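PDB 3OG2: beta-galactosidase from Trichoderma reesei, which probably hydrolyses terminal non-reducing beta-D-galactose residues from beta-D-galactosides, as a member of glycoside hydrolase family 35. Local coordinates for residues A[539-543]-A[544-548]; A[427-431]-A[432-436]. All blocks are in the same frame, centred on the assembly; numbering follows the deposited sequence.

Interaction 1 of 2, residues A[539-543]-A[544-548]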
ATOM      1  N   VAL A 539      -3.367 -17.321 -34.556  1.00 10.08           N
ATOM      2  CA  VAL A 539      -4.068 -18.390 -33.849  1.00  9.91           C
ATOM      3  C   VAL A 539      -3.896 -19.636 -34.705  1.00 10.33           C
ATOM      4  O   VAL A 539      -4.165 -19.601 -35.906  1.00 11.93           O
ATOM      5  CB  VAL A 539      -5.568 -18.106 -33.637  1.00 10.02           C
ATOM      6  CG1 VAL A 539      -6.265 -19.259 -32.880  1.00 11.92           C
ATOM      7  CG2 VAL A 539      -5.800 -16.803 -32.887  1.00 11.40           C
ATOM      8  N   VAL A 540      -3.488 -20.726 -34.083  1.00  9.90           N
ATOM      9  CA  VAL A 540      -3.335 -22.012 -34.739  1.00 10.54           C
ATOM     10  C   VAL A 540      -4.035 -23.090 -33.908  1.00 10.33           C
ATOM     11  O   VAL A 540      -3.956 -23.091 -32.674  1.00 12.25           O
ATOM     12  CB  VAL A 540      -1.839 -22.388 -34.929  1.00 12.56           C
ATOM     13  CG1 VAL A 540      -1.706 -23.810 -35.505  1.00 16.53           C
ATOM     14  CG2 VAL A 540      -1.153 -21.355 -35.806  1.00 14.44           C
ATOM     15  N   GLN A 541      -4.714 -23.993 -34.599  1.00 11.61           N
ATOM     16  CA  GLN A 541      -5.357 -25.137 -33.970  1.00 11.13           C
ATOM     17  C   GLN A 541      -4.588 -26.419 -34.316  1.00 11.67           C
ATOM     18  O   GLN A 541      -4.312 -26.687 -35.493  1.00 13.87           O
ATOM     19  CB  GLN A 541      -6.796 -25.274 -34.461  1.00 13.64           C
ATOM     20  CG  GLN A 541      -7.429 -26.510 -33.815  1.00 16.75           C
ATOM     21  CD  GLN A 541      -8.891 -26.627 -34.160  1.00 34.21           C
ATOM     22  OE1 GLN A 541      -9.344 -25.841 -34.993  1.00 39.40           O
ATOM     23  NE2 GLN A 541      -9.608 -27.578 -33.555  1.00 44.43           N
ATOM     24  N   LEU A 542      -4.202 -27.173 -33.300  1.00 12.68           N
ATOM     25  CA  LEU A 542      -3.540 -28.462 -33.425  1.00 13.31           C
ATOM     26  C   LEU A 542      -4.396 -29.519 -32.750  1.00 13.52           C
ATOM     27  O   LEU A 542      -4.381 -29.690 -31.532  1.00 14.05           O
ATOM     28  CB  LEU A 542      -2.140 -28.447 -32.818  1.00 13.98           C
ATOM     29  CG  LEU A 542      -1.179 -27.317 -33.188  1.00 12.68           C
ATOM     30  CD1 LEU A 542       0.107 -27.437 -32.383  1.00 15.66           C
ATOM     31  CD2 LEU A 542      -0.898 -27.321 -34.680  1.00 15.05           C
ATOM     32  N   GLY A 543      -5.170 -30.280 -33.491  1.00 15.81           N
ATOM     33  CA  GLY A 543      -6.102 -31.181 -32.819  1.00 16.73           C
ATOM     34  C   GLY A 543      -7.091 -30.335 -32.036  1.00 14.55           C
ATOM     35  O   GLY A 543      -7.724 -29.417 -32.549  1.00 18.12           O
ATOM     36  N   SER A 544      -7.218 -30.653 -30.736  1.00 13.24           N
ATOM     37  CA  SER A 544      -8.105 -29.901 -29.873  1.00 13.18           C
ATOM     38  C   SER A 544      -7.362 -28.824 -29.068  1.00 14.11           C
ATOM     39  O   SER A 544      -7.994 -28.190 -28.217  1.00 14.66           O
ATOM     40  CB  SER A 544      -8.891 -30.800 -28.912  1.00 14.21           C
ATOM     41  OG  SER A 544      -8.058 -31.437 -27.970  1.00 16.66           O
ATOM     42  N   LEU A 545      -6.105 -28.602 -29.359  1.00 11.63           N
ATOM     43  CA  LEU A 545      -5.321 -27.508 -28.746  1.00 11.08           C
ATOM     44  C   LEU A 545      -5.391 -26.271 -29.635  1.00 11.26           C
ATOM     45  O   LEU A 545      -5.149 -26.343 -30.830  1.00 12.42           O
ATOM     46  CB  LEU A 545      -3.869 -27.984 -28.602  1.00 11.63           C
ATOM     47  CG  LEU A 545      -2.902 -26.908 -28.048  1.00 10.44           C
ATOM     48  CD1 LEU A 545      -3.275 -26.485 -26.636  1.00 11.55           C
ATOM     49  CD2 LEU A 545      -1.470 -27.369 -28.121  1.00 11.66           C
ATOM     50  N   VAL A 546      -5.756 -25.134 -29.070  1.00 10.53           N
ATOM     51  CA  VAL A 546      -5.791 -23.860 -29.796  1.00 10.41           C
ATOM     52  C   VAL A 546      -4.816 -22.917 -29.111  1.00  9.39           C
ATOM     53  O   VAL A 546      -4.919 -22.715 -27.906  1.00 10.31           O
ATOM     54  CB  VAL A 546      -7.191 -23.268 -29.802  1.00 12.25           C
ATOM     55  CG1 VAL A 546      -7.112 -21.966 -30.584  1.00 13.59           C
ATOM     56  CG2 VAL A 546      -8.180 -24.285 -30.371  1.00 12.56           C
ATOM     57  N   ILE A 547      -3.856 -22.423 -29.898  1.00  9.64           N
ATOM     58  CA  ILE A 547      -2.852 -21.514 -29.349  0.50  8.76           C
ATOM     59  C   ILE A 547      -3.096 -20.106 -29.902  1.00  9.23           C
ATOM     60  O   ILE A 547      -3.166 -19.951 -31.127  1.00  9.45           O
ATOM     61  CB  ILE A 547      -1.409 -21.977 -29.618  0.50  6.91           C
ATOM     62  CG1 ILE A 547      -1.236 -23.472 -29.355  0.50  7.82           C
ATOM     63  CG2 ILE A 547      -0.463 -21.135 -28.771  0.50  9.24           C
ATOM     64  CD1 ILE A 547      -1.131 -24.355 -30.595  0.50  8.26           C
ATOM     65  N   TYR A 548      -3.223 -19.172 -28.967  1.00  9.09           N
ATOM     66  CA  TYR A 548      -3.361 -17.748 -29.287  1.00  8.73           C
ATOM     67  C   TYR A 548      -2.026 -17.111 -29.041  1.00  8.85           C
ATOM     68  O   TYR A 548      -1.496 -17.199 -27.910  1.00 10.66           O
ATOM     69  CB  TYR A 548      -4.424 -17.123 -28.394  1.00  9.44           C
ATOM     70  CG  TYR A 548      -5.815 -17.670 -28.582  1.00 10.10           C
ATOM     71  CD1 TYR A 548      -6.168 -18.927 -28.078  1.00 12.53           C
ATOM     72  CD2 TYR A 548      -6.815 -16.972 -29.243  1.00 12.82           C
ATOM     73  CE1 TYR A 548      -7.432 -19.449 -28.235  1.00 12.83           C
ATOM     74  CE2 TYR A 548      -8.100 -17.498 -29.409  1.00 12.41           C
ATOM     75  CZ  TYR A 548      -8.408 -18.745 -28.912  1.00 12.43           C
ATOM     76  OH  TYR A 548      -9.686 -19.266 -29.043  1.00 14.04           O
TER
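V540 pairs with I547 and L542 with L545 through two backbone hydrogen bonds each, in antiparallel strands whose axes run at 164°. The I547 N to V540 O bond is 2.9 Å and nearly straight. L545 N instead reaches L542 O from above the carbonyl plane, as the chain closes. This is a beta hairpin with a two-residue loop, a type II' turn from L542 to L545. G543 takes the first corner with positive phi, which favours glycine. The Q541 side chain runs out extended beside the turn, on the face shared with V539, V546 and Y548. With CG anti to the backbone N (chi1 178°), NE2 donates to G543 O at 2.8 Å, the acceptor lying a little out of the glutamine amide plane. With an alanine here, G543 O would probably lose this side-chain donor and the turn one of its braces. Further along, V539 CG1 meets V546 CG1 at 3.6 Å and lies over the rim of one Y548 ring face. The Y548 hydroxyl bonds to D640 and K480. On the other face, L542 CD1 touches I547 CD1 in one of the two modelled conformers of I547. Beside them, V497 and F495 of strand 492-497 pack against this face.

Interaction 2 of 2, residues A[427-431]-A[432-436]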
ATOM      1  N   LEU A 427      18.766 -25.820 -24.782  1.00 12.86           N
ATOM      2  CA  LEU A 427      18.048 -26.182 -23.557  1.00 13.31           C
ATOM      3  C   LEU A 427      17.854 -27.690 -23.510  1.00 12.99           C
ATOM      4  O   LEU A 427      17.635 -28.321 -24.552  1.00 15.35           O
ATOM      5  CB  LEU A 427      16.657 -25.517 -23.485  1.00 11.44           C
ATOM      6  CG  LEU A 427      16.679 -23.991 -23.551  1.00 10.87           C
ATOM      7  CD1 LEU A 427      15.278 -23.406 -23.487  1.00 13.87           C
ATOM      8  CD2 LEU A 427      17.523 -23.361 -22.450  1.00 14.46           C
ATOM      9  N   PRO A 428      17.912 -28.234 -22.329  1.00 12.83           N
ATOM     10  CA  PRO A 428      17.610 -29.656 -22.165  1.00 13.62           C
ATOM     11  C   PRO A 428      16.119 -29.912 -22.312  1.00 13.25           C
ATOM     12  O   PRO A 428      15.275 -29.127 -21.805  1.00 15.21           O
ATOM     13  CB  PRO A 428      18.110 -29.955 -20.743  1.00 14.52           C
ATOM     14  CG  PRO A 428      17.943 -28.638 -20.030  1.00 14.17           C
ATOM     15  CD  PRO A 428      18.296 -27.582 -21.051  1.00 14.71           C
ATOM     16  N   THR A 429      15.788 -31.004 -23.002  1.00 15.55           N
ATOM     17  CA  THR A 429      14.408 -31.412 -23.141  1.00 15.14           C
ATOM     18  C   THR A 429      14.349 -32.950 -23.069  1.00 18.12           C
ATOM     19  O   THR A 429      15.378 -33.598 -23.173  1.00 17.56           O
ATOM     20  CB  THR A 429      13.706 -30.999 -24.448  1.00 15.24           C
ATOM     21  OG1 THR A 429      14.187 -31.823 -25.512  1.00 18.06           O
ATOM     22  CG2 THR A 429      14.022 -29.572 -24.846  1.00 18.22           C
ATOM     23  N   SER A 430      13.145 -33.486 -22.899  1.00 18.00           N
ATOM     24  CA  SER A 430      12.910 -34.929 -23.017  1.00 18.37           C
ATOM     25  C   SER A 430      13.291 -35.486 -24.381  1.00 20.62           C
ATOM     26  O   SER A 430      13.438 -36.703 -24.526  1.00 25.42           O
ATOM     27  CB  SER A 430      11.434 -35.251 -22.800  1.00 19.05           C
ATOM     28  OG  SER A 430      10.633 -34.527 -23.766  1.00 18.94           O
ATOM     29  N   ALA A 431      13.483 -34.639 -25.393  1.00 19.06           N
ATOM     30  CA  ALA A 431      13.972 -35.152 -26.660  1.00 22.36           C
ATOM     31  C   ALA A 431      15.471 -34.894 -26.835  1.00 23.52           C
ATOM     32  O   ALA A 431      15.957 -35.077 -27.949  1.00 26.53           O
ATOM     33  CB  ALA A 431      13.123 -34.533 -27.776  1.00 22.77           C
ATOM     34  N   GLY A 432      16.191 -34.471 -25.795  1.00 19.96           N
ATOM     35  CA  GLY A 432      17.611 -34.167 -25.797  1.00 20.69           C
ATOM     36  C   GLY A 432      17.835 -32.666 -25.834  1.00 16.95           C
ATOM     37  O   GLY A 432      16.911 -31.849 -25.762  1.00 19.17           O
ATOM     38  N   ASP A 433      19.103 -32.255 -25.921  1.00 18.82           N
ATOM     39  CA  ASP A 433      19.412 -30.830 -25.890  1.00 17.96           C
ATOM     40  C   ASP A 433      19.155 -30.178 -27.242  1.00 20.51           C
ATOM     41  O   ASP A 433      19.603 -30.722 -28.265  1.00 29.24           O
ATOM     42  CB  ASP A 433      20.879 -30.609 -25.595  1.00 20.94           C
ATOM     43  CG  ASP A 433      21.324 -31.107 -24.241  1.00 31.80           C
ATOM     44  OD1 ASP A 433      20.490 -31.167 -23.299  1.00 27.08           O
ATOM     45  OD2 ASP A 433      22.530 -31.422 -24.149  1.00 47.52           O
ATOM     46  N   LEU A 434      18.451 -29.086 -27.280  1.00 18.26           N
ATOM     47  CA  LEU A 434      18.179 -28.455 -28.578  1.00 19.80           C
ATOM     48  C   LEU A 434      18.597 -26.996 -28.633  1.00 17.53           C
ATOM     49  O   LEU A 434      18.294 -26.266 -27.696  1.00 15.21           O
ATOM     50  CB  LEU A 434      16.683 -28.494 -28.882  1.00 22.54           C
ATOM     51  CG  LEU A 434      16.063 -29.878 -28.926  1.00 22.01           C
ATOM     52  CD1 LEU A 434      14.559 -29.756 -29.049  1.00 22.89           C
ATOM     53  CD2 LEU A 434      16.703 -30.651 -30.059  1.00 26.95           C
ATOM     54  N   THR A 435      19.195 -26.550 -29.705  1.00 17.97           N
ATOM     55  CA  THR A 435      19.435 -25.135 -29.955  1.00 17.31           C
ATOM     56  C   THR A 435      18.157 -24.590 -30.615  1.00 14.30           C
ATOM     57  O   THR A 435      17.700 -25.112 -31.662  1.00 15.32           O
ATOM     58  CB  THR A 435      20.690 -24.833 -30.782  1.00 19.31           C
ATOM     59  OG1 THR A 435      21.868 -25.201 -30.036  1.00 22.94           O
ATOM     60  CG2 THR A 435      20.771 -23.334 -31.044  1.00 22.67           C
ATOM     61  N   ILE A 436      17.648 -23.574 -29.949  1.00 13.38           N
ATOM     62  CA  ILE A 436      16.360 -23.021 -30.356  1.00 12.41           C
ATOM     63  C   ILE A 436      16.578 -21.554 -30.661  1.00 12.77           C
ATOM     64  O   ILE A 436      17.270 -20.884 -29.848  1.00 13.56           O
ATOM     65  CB  ILE A 436      15.395 -23.194 -29.165  1.00 12.20           C
ATOM     66  CG1 ILE A 436      15.121 -24.683 -28.861  1.00 12.94           C
ATOM     67  CG2 ILE A 436      14.102 -22.426 -29.398  1.00 13.60           C
ATOM     68  CD1 ILE A 436      14.863 -24.858 -27.375  1.00 16.50           C
TER
HETATM   69  O   HOH W   1      18.382 -32.925 -22.754  1.00 33.28           O
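T429 OG1 donates to G432 O at 2.7 Å, in the carbonyl plane and on a lone pair. The same hydroxyl oxygen accepts from A431 N at 2.9 Å, an ST turn. T429 chi1, 74°, sets OG1 between the backbone N and the carbonyl carbon, from where it reaches both partners. G432 O also receives a weak bond from T429 N. In return G432 N bonds to T429 O at 2.9 Å, with the donor well above the carbonyl plane. That bond closes a type I beta turn from T429 to G432, the tip of a hairpin linking strand 421-427 to strand 434-436. G432 has positive phi, and a CB there would clash with A431 O. A water on the flank of the turn donates to T429 O and to D433 OD1, the latter at 2.8 Å. It ties the turn to the aspartate. D433 OD1 also lies alongside the proline, 3.4 Å from P428 CA. Farther from the tip, L427 and L434 exchange two backbone hydrogen bonds. Beyond this pair, L427 CD1 meets I436 CD1 at 4.2 Å, the two side chains crossing at about a right angle. The outer shell places the hairpin against strands 406-412, 450-459 and 462-467 of one antiparallel sheet. F408 packs on L427 and P428, Y466 on L434 and I436. S430 OG bonds to D456, and T455 OG1 to P428 O.

How the interactions relate
Interaction 2 comes first along the chain and interaction 1 follows, both within the range of beta-galactosidase domain 2. Their centres are 23 Å apart and their nearest atoms about 15 Å, so they do not touch. Each is a tight antiparallel hairpin, but in a different sheet. Interaction 2 joins neighbouring strands of a three-stranded sheet, with 434-436 at its edge. Interaction 1 joins inner strands of a five-stranded mixed sheet. Both pack on the eight-stranded antiparallel sheet, 427-436 through strands such as 450-459 and 462-467, 539-548 through strand 492-497. The two smaller sheets are thus built onto one larger sheet within this domain, away from the galactose-binding residues.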